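Local atomic coordinates of NMB1025 protein (Neisseria meningitidis serogroup B, PDB entry 3KJJ), a protein that is of unknown function but belongs to the YjgF (RutC) family, whose members typically form trimers and in several cases deaminate reactive enamine or imine intermediates. Residues B[72-77]-B[103-108]; B[44-49]-B[111-116]; B[29-34]-B[117-122]; B[66-71]-B[96-101]. One frame throughout, in Å; residues are numbered along the deposited sequence. Where two conformers were deposited one is given.

Contact 1: residues B[72-77]-B[103-108]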
loop_
_atom_site.group_PDB
_atom_site.type_symbol
_atom_site.label_atom_id
_atom_site.label_comp_id
_atom_site.label_asym_id
_atom_site.label_seq_id
_atom_site.Cartn_x
_atom_site.Cartn_y
_atom_site.Cartn_z
ATOM N N VAL B 72 2.021 -6.809 0.365
ATOM C CA VAL B 72 1.233 -6.675 1.579
ATOM C C VAL B 72 0.329 -7.889 1.626
ATOM O O VAL B 72 -0.354 -8.210 0.646
ATOM C CB VAL B 72 0.404 -5.382 1.623
ATOM C CG1 VAL B 72 -0.291 -5.234 2.988
ATOM C CG2 VAL B 72 1.274 -4.182 1.354
ATOM N N ILE B 73 0.368 -8.574 2.764
ATOM C CA ILE B 73 -0.377 -9.795 2.965
ATOM C C ILE B 73 -1.402 -9.504 4.033
ATOM O O ILE B 73 -1.058 -9.091 5.140
ATOM C CB ILE B 73 0.532 -10.956 3.415
ATOM C CG1 ILE B 73 1.611 -11.238 2.357
ATOM C CG2 ILE B 73 -0.303 -12.236 3.684
ATOM C CD1 ILE B 73 2.796 -12.048 2.907
ATOM N N TYR B 74 -2.659 -9.681 3.660
ATOM C CA TYR B 74 -3.764 -9.488 4.560
ATOM C C TYR B 74 -4.235 -10.889 4.933
ATOM O O TYR B 74 -4.513 -11.701 4.059
ATOM C CB TYR B 74 -4.866 -8.693 3.860
ATOM C CG TYR B 74 -4.476 -7.293 3.422
ATOM C CD1 TYR B 74 -4.377 -6.248 4.344
ATOM C CD2 TYR B 74 -4.227 -7.005 2.075
ATOM C CE1 TYR B 74 -4.021 -4.965 3.942
ATOM C CE2 TYR B 74 -3.868 -5.735 1.672
ATOM C CZ TYR B 74 -3.769 -4.721 2.606
ATOM O OH TYR B 74 -3.423 -3.458 2.200
ATOM N N LEU B 75 -4.281 -11.186 6.224
ATOM C CA LEU B 75 -4.891 -12.431 6.687
ATOM C C LEU B 75 -6.162 -12.100 7.438
ATOM O O LEU B 75 -6.209 -11.108 8.162
ATOM C CB LEU B 75 -3.945 -13.209 7.608
ATOM C CG LEU B 75 -2.651 -13.763 7.014
ATOM C CD1 LEU B 75 -1.729 -14.218 8.150
ATOM C CD2 LEU B 75 -2.927 -14.917 6.046
ATOM N N ARG B 76 -7.180 -12.939 7.266
ATOM C CA ARG B 76 -8.429 -12.815 7.998
ATOM C C ARG B 76 -8.196 -13.045 9.494
ATOM O O ARG B 76 -8.832 -12.415 10.350
ATOM C CB ARG B 76 -9.457 -13.813 7.461
ATOM C CG ARG B 76 -10.736 -13.859 8.286
ATOM C CD ARG B 76 -11.689 -14.953 7.844
ATOM N NE ARG B 76 -12.951 -14.861 8.578
ATOM C CZ ARG B 76 -13.904 -13.963 8.344
ATOM N NH1 ARG B 76 -13.764 -13.064 7.381
ATOM N NH2 ARG B 76 -15.017 -13.972 9.067
ATOM N N ASP B 77 -7.262 -13.939 9.780
ATOM C CA ASP B 77 -6.987 -14.404 11.112
ATOM C C ASP B 77 -5.471 -14.621 11.280
ATOM O O ASP B 77 -4.914 -15.543 10.701
ATOM C CB ASP B 77 -7.768 -15.711 11.340
ATOM C CG ASP B 77 -7.720 -16.173 12.778
ATOM O OD1 ASP B 77 -8.752 -16.635 13.303
ATOM O OD2 ASP B 77 -6.644 -16.076 13.385
ATOM N N VAL B 103 -0.605 -7.959 7.906
ATOM C CA VAL B 103 -1.559 -7.411 8.874
ATOM C C VAL B 103 -2.864 -8.206 8.860
ATOM O O VAL B 103 -3.161 -8.923 7.909
ATOM C CB VAL B 103 -1.829 -5.872 8.687
ATOM C CG1 VAL B 103 -0.516 -5.079 8.655
ATOM C CG2 VAL B 103 -2.657 -5.580 7.441
ATOM N N GLU B 104 -3.625 -8.095 9.940
ATOM C CA GLU B 104 -4.890 -8.792 10.028
ATOM C C GLU B 104 -6.003 -7.893 9.526
ATOM O O GLU B 104 -6.199 -6.798 10.045
ATOM C CB GLU B 104 -5.164 -9.233 11.461
ATOM C CG GLU B 104 -6.117 -10.423 11.539
ATOM C CD GLU B 104 -6.570 -10.703 12.952
ATOM O OE1 GLU B 104 -6.295 -11.809 13.461
ATOM O OE2 GLU B 104 -7.203 -9.813 13.550
ATOM N N ALA B 105 -6.724 -8.364 8.513
ATOM C CA ALA B 105 -7.867 -7.637 7.965
ATOM C C ALA B 105 -8.828 -8.614 7.323
ATOM O O ALA B 105 -8.412 -9.497 6.576
ATOM C CB ALA B 105 -7.407 -6.614 6.938
ATOM N N ARG B 106 -10.121 -8.451 7.602
ATOM C CA ARG B 106 -11.140 -9.312 7.007
ATOM C C ARG B 106 -11.349 -8.980 5.528
ATOM O O ARG B 106 -11.330 -7.813 5.137
ATOM C CB ARG B 106 -12.458 -9.204 7.777
ATOM C CG ARG B 106 -12.358 -9.731 9.200
ATOM C CD ARG B 106 -13.724 -9.978 9.794
ATOM N NE ARG B 106 -13.666 -10.993 10.842
ATOM C CZ ARG B 106 -14.732 -11.572 11.386
ATOM N NH1 ARG B 106 -15.956 -11.244 10.989
ATOM N NH2 ARG B 106 -14.572 -12.486 12.324
ATOM N N LEU B 107 -11.561 -10.012 4.715
ATOM C CA LEU B 107 -11.657 -9.846 3.252
ATOM C C LEU B 107 -13.101 -9.885 2.746
ATOM O O LEU B 107 -14.033 -10.101 3.540
ATOM C CB LEU B 107 -10.771 -10.883 2.552
ATOM C CG LEU B 107 -9.385 -10.984 3.209
ATOM C CD1 LEU B 107 -8.655 -12.236 2.762
ATOM C CD2 LEU B 107 -8.558 -9.733 2.958
ATOM N N ALA B 108 -13.289 -9.675 1.437
ATOM C CA ALA B 108 -14.629 -9.513 0.856
ATOM C C ALA B 108 -15.534 -10.729 1.002
ATOM O O ALA B 108 -16.756 -10.606 0.960
ATOM C CB ALA B 108 -14.558 -9.071 -0.592
HETATM O O HOH W 1 -12.175 -12.993 5.080
#
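R76 and R106 meet just beyond the ends of the two paired strands: their guanidinium groups stack with planes 27° apart and centres 4.0 Å from each other. R76 NH2 lies over the centre of the R106 guanidinium, 3.3 Å from R106 CZ, and the two side chains, each extended from CG to NE, cross obliquely. Like charges face one another here, which probably costs some electrostatic energy; a water accepts from R76 NH1 and from the backbone N of L107 and so bridges the segments beside the stack. Earlier along the strands, Y74 and V103 lie side by side and point the same way, with Y74 CD1 3.6 Å from V103 CG2. A105 CB also approaches the Y74 ring obliquely, while L107 CD2 packs 3.9 Å from Y74 CB. V103 also packs on Y74 of the third subunit, which places this face at the trimer interface. The backbone evidence is parallel pairing: V103 N donates to I73 O, L75 N to V103 O at 3.0 Å, and A105 N to L75 O at 2.8 Å. Such pairing joins the two parallel strands of a beta-alpha-beta unit, here 68-75 and 99-104, bridged by helix 81-91.

Contact 2: residues B[44-49]-B[111-116]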
loop_
_atom_site.group_PDB
_atom_site.type_symbol
_atom_site.label_atom_id
_atom_site.label_comp_id
_atom_site.label_asym_id
_atom_site.label_seq_id
_atom_site.Cartn_x
_atom_site.Cartn_y
_atom_site.Cartn_z
ATOM N N ALA B 44 -2.723 -22.527 3.873
ATOM C CA ALA B 44 -1.662 -22.999 2.981
ATOM C C ALA B 44 -2.163 -23.216 1.554
ATOM O O ALA B 44 -1.484 -22.850 0.590
ATOM C CB ALA B 44 -1.049 -24.282 3.517
ATOM N N GLU B 45 -3.344 -23.821 1.434
ATOM C CA GLU B 45 -3.947 -24.097 0.129
ATOM C C GLU B 45 -4.298 -22.791 -0.576
ATOM O O GLU B 45 -4.010 -22.621 -1.750
ATOM C CB GLU B 45 -5.180 -24.995 0.272
ATOM C CG GLU B 45 -4.844 -26.464 0.557
ATOM C CD GLU B 45 -6.025 -27.271 1.110
ATOM O OE1 GLU B 45 -7.178 -26.784 1.074
ATOM O OE2 GLU B 45 -5.792 -28.405 1.584
ATOM N N GLN B 46 -4.892 -21.861 0.160
ATOM C CA GLN B 46 -5.274 -20.573 -0.402
ATOM C C GLN B 46 -4.062 -19.709 -0.739
ATOM O O GLN B 46 -4.046 -19.045 -1.781
ATOM C CB GLN B 46 -6.245 -19.847 0.529
ATOM C CG GLN B 46 -7.629 -20.502 0.527
ATOM C CD GLN B 46 -8.648 -19.720 1.320
ATOM O OE1 GLN B 46 -8.319 -18.717 1.951
ATOM N NE2 GLN B 46 -9.901 -20.170 1.283
ATOM N N THR B 47 -3.039 -19.754 0.114
ATOM C CA THR B 47 -1.810 -18.997 -0.128
ATOM C C THR B 47 -1.179 -19.489 -1.440
ATOM O O THR B 47 -0.783 -18.674 -2.278
ATOM C CB THR B 47 -0.814 -19.050 1.076
ATOM O OG1 THR B 47 -1.445 -18.530 2.262
ATOM C CG2 THR B 47 0.435 -18.212 0.795
ATOM N N ALA B 48 -1.117 -20.813 -1.615
ATOM C CA ALA B 48 -0.571 -21.420 -2.832
ATOM C C ALA B 48 -1.300 -20.917 -4.073
ATOM O O ALA B 48 -0.662 -20.519 -5.042
ATOM C CB ALA B 48 -0.636 -22.943 -2.766
ATOM N N ASP B 49 -2.628 -20.951 -4.042
ATOM C CA ASP B 49 -3.431 -20.497 -5.178
ATOM C C ASP B 49 -3.190 -19.028 -5.522
ATOM O O ASP B 49 -3.127 -18.666 -6.706
ATOM C CB ASP B 49 -4.924 -20.718 -4.937
ATOM C CG ASP B 49 -5.770 -20.263 -6.120
ATOM O OD1 ASP B 49 -5.793 -20.976 -7.135
ATOM O OD2 ASP B 49 -6.394 -19.188 -6.033
ATOM N N GLU B 111 -14.890 -16.749 3.754
ATOM C CA GLU B 111 -14.053 -17.933 3.565
ATOM C C GLU B 111 -12.649 -17.650 3.008
ATOM O O GLU B 111 -11.811 -18.549 2.985
ATOM C CB GLU B 111 -14.766 -19.019 2.742
ATOM C CG GLU B 111 -15.555 -18.528 1.539
ATOM C CD GLU B 111 -16.938 -17.990 1.894
ATOM O OE1 GLU B 111 -17.210 -16.826 1.560
ATOM O OE2 GLU B 111 -17.758 -18.720 2.500
ATOM N N TRP B 112 -12.400 -16.416 2.562
ATOM C CA TRP B 112 -11.049 -16.012 2.149
ATOM C C TRP B 112 -10.182 -15.741 3.368
ATOM O O TRP B 112 -10.505 -14.892 4.198
ATOM C CB TRP B 112 -11.071 -14.764 1.268
ATOM C CG TRP B 112 -11.775 -14.900 -0.055
ATOM C CD1 TRP B 112 -12.148 -16.053 -0.694
ATOM C CD2 TRP B 112 -12.140 -13.823 -0.926
ATOM N NE1 TRP B 112 -12.751 -15.754 -1.895
ATOM C CE2 TRP B 112 -12.750 -14.393 -2.065
ATOM C CE3 TRP B 112 -12.020 -12.425 -0.845
ATOM C CZ2 TRP B 112 -13.245 -13.614 -3.119
ATOM C CZ3 TRP B 112 -12.500 -11.651 -1.898
ATOM C CH2 TRP B 112 -13.109 -12.251 -3.020
ATOM N N ARG B 113 -9.061 -16.447 3.452
ATOM C CA ARG B 113 -8.179 -16.369 4.611
ATOM C C ARG B 113 -6.929 -15.539 4.326
ATOM O O ARG B 113 -6.183 -15.185 5.251
ATOM C CB ARG B 113 -7.803 -17.781 5.075
ATOM C CG ARG B 113 -9.000 -18.717 5.208
ATOM C CD ARG B 113 -8.772 -19.757 6.271
ATOM N NE ARG B 113 -8.565 -19.147 7.581
ATOM C CZ ARG B 113 -9.525 -18.959 8.479
ATOM N NH1 ARG B 113 -9.237 -18.407 9.647
ATOM N NH2 ARG B 113 -10.768 -19.338 8.213
ATOM N N VAL B 114 -6.710 -15.227 3.040
ATOM C CA VAL B 114 -5.526 -14.476 2.598
ATOM C C VAL B 114 -5.776 -13.684 1.306
ATOM O O VAL B 114 -6.543 -14.100 0.437
ATOM C CB VAL B 114 -4.267 -15.405 2.457
ATOM C CG1 VAL B 114 -4.478 -16.473 1.350
ATOM C CG2 VAL B 114 -2.982 -14.594 2.227
ATOM N N GLU B 115 -5.136 -12.525 1.220
ATOM C CA GLU B 115 -5.144 -11.692 0.030
ATOM C C GLU B 115 -3.762 -11.057 -0.039
ATOM O O GLU B 115 -3.251 -10.570 0.965
ATOM C CB GLU B 115 -6.251 -10.622 0.116
ATOM C CG GLU B 115 -6.375 -9.706 -1.107
ATOM C CD GLU B 115 -7.648 -8.855 -1.105
ATOM O OE1 GLU B 115 -8.609 -9.190 -0.382
ATOM O OE2 GLU B 115 -7.695 -7.852 -1.845
ATOM N N ILE B 116 -3.143 -11.077 -1.215
ATOM C CA ILE B 116 -1.794 -10.520 -1.354
ATOM C C ILE B 116 -1.769 -9.484 -2.470
ATOM O O ILE B 116 -2.204 -9.757 -3.602
ATOM C CB ILE B 116 -0.723 -11.620 -1.576
ATOM C CG1 ILE B 116 -0.757 -12.637 -0.430
ATOM C CG2 ILE B 116 0.679 -10.999 -1.732
ATOM C CD1 ILE B 116 0.172 -13.852 -0.603
#
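Helix-on-sheet packing, the layering of the YjgF-like alpha/beta fold, brings Q46 of helix 43-60 against the turn that leads into strand 114-121. The side-chain amide of Q46 meets the backbone of E111 and R113 with both of its polar atoms. R113 N donates to Q46 OE1 over 2.8 Å, in the plane of the amide carbonyl and with an N-H...O angle of 153°. In return Q46 NE2 donates to E111 O at 3.0 Å. That second bond is nearly straight (170°), and E111 O lies almost in the Q46 amide plane, although the donor is tilted from the plane of the E111 carbonyl. Two bonds of opposite sense therefore fix the rotation of the amide, and a third, from Q46 NE2 to G40 O, engages the same nitrogen. The chain reaches this position by extending beyond CG, with CD anti to CA (chi2 -174°). R113 CB and CG both come within 3.3 Å of Q46 OE1, but the guanidinium leads away from the helix to a salt bridge with D80. Beside this polar grip lies van der Waals packing. V114 directs its CG1 at the helix, 3.9 Å from Q46 CB, while T47 and V114 cross at about a right angle. T47 OG1 is hydrogen-bonded to A43 O, one turn back in the helix, and its approach to V114 is one of packing, with T47 OG1 3.8 Å from V114 CG1.

Contact 3: residues B[29-34]-B[117-122]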
loop_
_atom_site.group_PDB
_atom_site.type_symbol
_atom_site.label_atom_id
_atom_site.label_comp_id
_atom_site.label_asym_id
_atom_site.label_seq_id
_atom_site.Cartn_x
_atom_site.Cartn_y
_atom_site.Cartn_z
ATOM N N LEU B 29 6.981 0.130 -13.622
ATOM C CA LEU B 29 6.331 -0.364 -12.394
ATOM C C LEU B 29 5.046 -1.103 -12.698
ATOM O O LEU B 29 4.360 -0.795 -13.670
ATOM C CB LEU B 29 6.017 0.768 -11.415
ATOM C CG LEU B 29 7.161 1.548 -10.778
ATOM C CD1 LEU B 29 6.618 2.795 -10.103
ATOM C CD2 LEU B 29 7.974 0.710 -9.809
ATOM N N ILE B 30 4.709 -2.050 -11.828
ATOM C CA ILE B 30 3.568 -2.937 -12.026
ATOM C C ILE B 30 2.805 -3.019 -10.702
ATOM O O ILE B 30 3.404 -3.281 -9.660
ATOM C CB ILE B 30 4.046 -4.340 -12.455
ATOM C CG1 ILE B 30 4.591 -4.307 -13.892
ATOM C CG2 ILE B 30 2.916 -5.388 -12.320
ATOM C CD1 ILE B 30 5.542 -5.449 -14.217
ATOM N N PHE B 31 1.502 -2.759 -10.754
ATOM C CA PHE B 31 0.640 -2.860 -9.585
ATOM C C PHE B 31 -0.388 -3.967 -9.828
ATOM O O PHE B 31 -1.143 -3.918 -10.800
ATOM C CB PHE B 31 -0.037 -1.507 -9.300
ATOM C CG PHE B 31 0.923 -0.426 -8.888
ATOM C CD1 PHE B 31 1.132 -0.142 -7.543
ATOM C CD2 PHE B 31 1.631 0.299 -9.847
ATOM C CE1 PHE B 31 2.022 0.861 -7.149
ATOM C CE2 PHE B 31 2.527 1.300 -9.466
ATOM C CZ PHE B 31 2.718 1.583 -8.118
ATOM N N LEU B 32 -0.389 -4.994 -8.981
ATOM C CA LEU B 32 -1.418 -6.032 -9.082
ATOM C C LEU B 32 -2.592 -5.711 -8.146
ATOM O O LEU B 32 -2.375 -5.218 -7.035
ATOM C CB LEU B 32 -0.851 -7.411 -8.740
ATOM C CG LEU B 32 0.348 -8.023 -9.473
ATOM C CD1 LEU B 32 0.462 -9.533 -9.154
ATOM C CD2 LEU B 32 0.259 -7.817 -10.979
ATOM N N SER B 33 -3.820 -5.986 -8.594
ATOM C CA SER B 33 -4.978 -5.999 -7.692
ATOM C C SER B 33 -4.631 -6.977 -6.577
ATOM O O SER B 33 -3.807 -7.871 -6.761
ATOM C CB SER B 33 -6.262 -6.479 -8.410
ATOM O OG SER B 33 -6.925 -5.430 -9.101
ATOM N N GLY B 34 -5.256 -6.800 -5.416
ATOM C CA GLY B 34 -5.181 -7.798 -4.365
ATOM C C GLY B 34 -5.697 -9.125 -4.882
ATOM O O GLY B 34 -6.819 -9.227 -5.406
ATOM N N LYS B 117 -1.269 -8.302 -2.114
ATOM C CA LYS B 117 -1.172 -7.150 -2.995
ATOM C C LYS B 117 0.289 -6.886 -3.331
ATOM O O LYS B 117 1.103 -6.633 -2.442
ATOM C CB LYS B 117 -1.774 -5.927 -2.307
ATOM C CG LYS B 117 -1.695 -4.625 -3.112
ATOM C CD LYS B 117 -2.935 -4.422 -3.937
ATOM C CE LYS B 117 -3.157 -2.956 -4.205
ATOM N NZ LYS B 117 -4.115 -2.764 -5.330
ATOM N N ILE B 118 0.601 -6.910 -4.625
ATOM C CA ILE B 118 1.981 -6.880 -5.112
ATOM C C ILE B 118 2.261 -5.594 -5.888
ATOM O O ILE B 118 1.408 -5.130 -6.651
ATOM C CB ILE B 118 2.245 -8.070 -6.088
ATOM C CG1 ILE B 118 2.135 -9.420 -5.377
ATOM C CG2 ILE B 118 3.598 -7.926 -6.799
ATOM C CD1 ILE B 118 3.212 -9.699 -4.364
ATOM N N THR B 119 3.459 -5.042 -5.668
ATOM C CA THR B 119 4.084 -4.049 -6.531
ATOM C C THR B 119 5.364 -4.680 -7.082
ATOM O O THR B 119 6.157 -5.269 -6.331
ATOM C CB THR B 119 4.460 -2.759 -5.762
ATOM O OG1 THR B 119 3.370 -2.358 -4.919
ATOM C CG2 THR B 119 4.795 -1.598 -6.736
ATOM N N ALA B 120 5.586 -4.528 -8.386
ATOM C CA ALA B 120 6.715 -5.182 -9.027
ATOM C C ALA B 120 7.308 -4.293 -10.105
ATOM O O ALA B 120 6.800 -3.200 -10.380
ATOM C CB ALA B 120 6.291 -6.547 -9.624
ATOM N N VAL B 121 8.401 -4.760 -10.690
ATOM C CA VAL B 121 9.042 -4.029 -11.774
ATOM C C VAL B 121 9.089 -4.873 -13.051
ATOM O O VAL B 121 9.239 -6.090 -13.001
ATOM C CB VAL B 121 10.439 -3.469 -11.362
ATOM C CG1 VAL B 121 11.485 -4.565 -11.275
ATOM C CG2 VAL B 121 10.886 -2.361 -12.311
ATOM N N LYS B 122 8.915 -4.207 -14.190
ATOM C CA LYS B 122 9.033 -4.833 -15.493
ATOM C C LYS B 122 10.515 -5.091 -15.771
ATOM O O LYS B 122 11.339 -4.189 -15.599
ATOM C CB LYS B 122 8.440 -3.904 -16.559
ATOM C CG LYS B 122 8.319 -4.508 -17.951
ATOM C CD LYS B 122 7.693 -3.506 -18.918
ATOM C CE LYS B 122 7.768 -3.998 -20.352
ATOM N NZ LYS B 122 6.834 -3.236 -21.235
HETATM O O HOH W 2 -0.515 -3.306 -5.985
HETATM O O HOH W 3 -1.091 -8.925 -5.780
#
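L29 to L32 pair antiparallel with I118 to V121, joining strand 29-32 to strand 114-121 inside the mixed sheet of the YjgF-like fold; the strand axes approach to 4.5 Å. Backbone hydrogen bonds set the register. I30 and A120 form a hydrogen-bonded pair, I30 N donating to A120 O and A120 N to I30 O, both at 2.8 Å; the first bond is the more bent (139°), its donor lying above the A120 carbonyl plane. L32 N to I118 O, at 2.9 Å, continues the pairing, and T119 CA-H approaches I30 O in a CA-H...O contact. Apolar packing differs on the two faces. I30 CB meets A120 CB at 4.2 Å, and L32 lies alongside I118; helix 43-60 covers this face through I54 and L58. On the other face F31 and T119 point the same way, and T119 CG2 sits over the F31 ring, 24° off its normal, in a CH-pi contact. That face turns to the neighbouring subunits, where L29 packs on L29 of each. Polar contacts gather near G34: one water donates to S33 O, and K117 NZ forms a salt bridge with D70 of the second subunit. Bent at chi2 (92°), the K117 side chain brings CD 3.2 Å from L32 O, while K117 NZ makes only a weak bond to the same oxygen at 3.5 Å.

Contact 4: residues B[66-71]-B[96-101]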
loop_
_atom_site.group_PDB
_atom_site.type_symbol
_atom_site.label_atom_id
_atom_site.label_comp_id
_atom_site.label_asym_id
_atom_site.label_seq_id
_atom_site.Cartn_x
_atom_site.Cartn_y
_atom_site.Cartn_z
ATOM N N ALA B 66 10.817 -12.830 -8.814
ATOM C CA ALA B 66 12.171 -12.355 -8.515
ATOM C C ALA B 66 12.309 -10.865 -8.821
ATOM O O ALA B 66 13.381 -10.295 -8.688
ATOM C CB ALA B 66 13.194 -13.163 -9.311
ATOM N N HIS B 67 11.212 -10.241 -9.241
ATOM C CA HIS B 67 11.190 -8.809 -9.521
ATOM C C HIS B 67 10.038 -8.105 -8.826
ATOM O O HIS B 67 9.599 -7.047 -9.270
ATOM C CB HIS B 67 11.169 -8.550 -11.032
ATOM C CG HIS B 67 12.439 -8.948 -11.717
ATOM N ND1 HIS B 67 12.710 -10.250 -12.074
ATOM C CD2 HIS B 67 13.521 -8.221 -12.083
ATOM C CE1 HIS B 67 13.904 -10.309 -12.636
ATOM N NE2 HIS B 67 14.418 -9.093 -12.654
ATOM N N VAL B 68 9.566 -8.704 -7.731
ATOM C CA VAL B 68 8.600 -8.079 -6.826
ATOM C C VAL B 68 9.287 -7.097 -5.882
ATOM O O VAL B 68 10.276 -7.421 -5.217
ATOM C CB VAL B 68 7.856 -9.139 -5.981
ATOM C CG1 VAL B 68 7.020 -8.474 -4.879
ATOM C CG2 VAL B 68 6.991 -9.983 -6.869
ATOM N N LEU B 69 8.740 -5.895 -5.818
ATOM C CA LEU B 69 9.269 -4.860 -4.961
ATOM C C LEU B 69 8.694 -4.955 -3.553
ATOM O O LEU B 69 9.431 -4.882 -2.569
ATOM C CB LEU B 69 8.991 -3.492 -5.558
ATOM C CG LEU B 69 9.737 -3.175 -6.864
ATOM C CD1 LEU B 69 9.379 -1.780 -7.343
ATOM C CD2 LEU B 69 11.259 -3.327 -6.702
ATOM N N ASP B 70 7.381 -5.145 -3.473
ATOM C CA ASP B 70 6.663 -5.005 -2.222
ATOM C C ASP B 70 5.454 -5.935 -2.233
ATOM O O ASP B 70 4.816 -6.137 -3.272
ATOM C CB ASP B 70 6.253 -3.531 -2.043
ATOM C CG ASP B 70 5.532 -3.253 -0.726
ATOM O OD1 ASP B 70 6.204 -3.162 0.324
ATOM O OD2 ASP B 70 4.290 -3.078 -0.754
ATOM N N ALA B 71 5.157 -6.504 -1.070
ATOM C CA ALA B 71 4.004 -7.368 -0.914
ATOM C C ALA B 71 3.327 -7.035 0.410
ATOM O O ALA B 71 3.985 -6.969 1.444
ATOM C CB ALA B 71 4.440 -8.830 -0.927
ATOM N N ARG B 96 16.340 -12.408 -3.308
ATOM C CA ARG B 96 15.556 -11.383 -3.999
ATOM C C ARG B 96 14.164 -11.298 -3.389
ATOM O O ARG B 96 13.169 -11.178 -4.093
ATOM C CB ARG B 96 15.475 -11.703 -5.495
ATOM C CG ARG B 96 16.831 -11.934 -6.139
ATOM C CD ARG B 96 16.714 -11.991 -7.645
ATOM N NE ARG B 96 16.037 -10.816 -8.191
ATOM C CZ ARG B 96 16.646 -9.814 -8.814
ATOM N NH1 ARG B 96 17.967 -9.830 -8.967
ATOM N NH2 ARG B 96 15.927 -8.798 -9.291
ATOM N N THR B 97 14.107 -11.359 -2.064
ATOM C CA THR B 97 12.837 -11.340 -1.350
ATOM C C THR B 97 12.350 -9.882 -1.209
ATOM O O THR B 97 13.157 -8.966 -1.012
ATOM C CB THR B 97 12.967 -12.029 0.017
ATOM O OG1 THR B 97 13.930 -11.331 0.809
ATOM C CG2 THR B 97 13.433 -13.478 -0.154
ATOM N N PRO B 98 11.033 -9.656 -1.355
ATOM C CA PRO B 98 10.516 -8.286 -1.406
ATOM C C PRO B 98 10.317 -7.625 -0.040
ATOM O O PRO B 98 10.316 -8.312 0.993
ATOM C CB PRO B 98 9.163 -8.463 -2.100
ATOM C CG PRO B 98 8.717 -9.810 -1.656
ATOM C CD PRO B 98 9.966 -10.654 -1.599
ATOM N N ALA B 99 10.164 -6.299 -0.040
ATOM C CA ALA B 99 9.621 -5.588 1.129
ATOM C C ALA B 99 8.265 -6.220 1.416
ATOM O O ALA B 99 7.502 -6.510 0.487
ATOM C CB ALA B 99 9.466 -4.110 0.853
ATOM N N ARG B 100 7.974 -6.467 2.685
ATOM C CA ARG B 100 6.759 -7.200 3.034
ATOM C C ARG B 100 6.138 -6.622 4.294
ATOM O O ARG B 100 6.840 -6.148 5.180
ATOM C CB ARG B 100 7.074 -8.683 3.249
ATOM C CG ARG B 100 5.876 -9.600 3.118
ATOM C CD ARG B 100 6.197 -11.035 3.500
ATOM N NE ARG B 100 5.988 -11.277 4.924
ATOM C CZ ARG B 100 5.633 -12.440 5.462
ATOM N NH1 ARG B 100 5.414 -13.518 4.704
ATOM N NH2 ARG B 100 5.469 -12.515 6.773
ATOM N N ALA B 101 4.814 -6.629 4.340
ATOM C CA ALA B 101 4.088 -6.332 5.565
ATOM C C ALA B 101 2.947 -7.330 5.691
ATOM O O ALA B 101 2.366 -7.761 4.693
ATOM C CB ALA B 101 3.581 -4.891 5.560
HETATM O O HOH W 4 12.220 -9.239 -6.041
#
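A66 O is gripped side-on by one arginine: R96 NE, at 2.8 Å, and R96 NH2, at 3.0 Å, both donate to this single oxygen. It lies at the edge of the guanidinium and near its plane. NE uses a lone pair in the carbonyl plane, whereas NH2 comes almost straight on, with a C=O...N angle of 162°. The R96 chain turns at chi3 (54°), which sets NE relative to the rest of the side chain. R96 NH2 also lies above one face of the H67 ring, offset toward its rim and 3.7 Å from H67 NE2, with the ring and guanidinium planes 42° apart. H67 ND1 is hydrogen-bonded to D64, and a glycerol, probably from the crystallisation liquor, lies about 3 Å from the H67 side chain. Deeper in, V68 and P98 are in close apolar contact, V68 CG1 3.5 Å from P98 CB, and a water donates to both V68 O and R96 O. Parallel strand pairing then takes over: A99 N donates to L69 O, A71 N to A99 O at 2.8 Å, and A101 N to A71 O at 3.0 Å. L69 and D70 both face T119, making a classic beta bulge on the other edge of this strand. R100 continues to helix 81-91, reaching N85 and forming a cation-pi contact with W88. With the strand axes nearly parallel, this is the beginning of the parallel pair in a beta-alpha-beta crossover, strand 68-75, helix 81-91 and strand 99-104.

Overall arrangement
From the N terminus, strand 29-32 comes first, and contact 3 closes the widest loop by pairing it with the end of strand 114-121. Within that loop, contact 2 joins helix 43-60 to the approach and start of the same late strand. Contacts 1 and 4 are nested inside both loops; they cross each other because 66-71 and 72-77 precede 96-101 and 103-108 in that order, as consecutive parts of one parallel strand pair. I73 N with A101 O continues that pairing between them. Strand 114-121 lies between 29-32 and 68-75, so Y74 N to E115 O and L69 N to T119 O link the contacts into one sheet, with helix 43-60 packed against it.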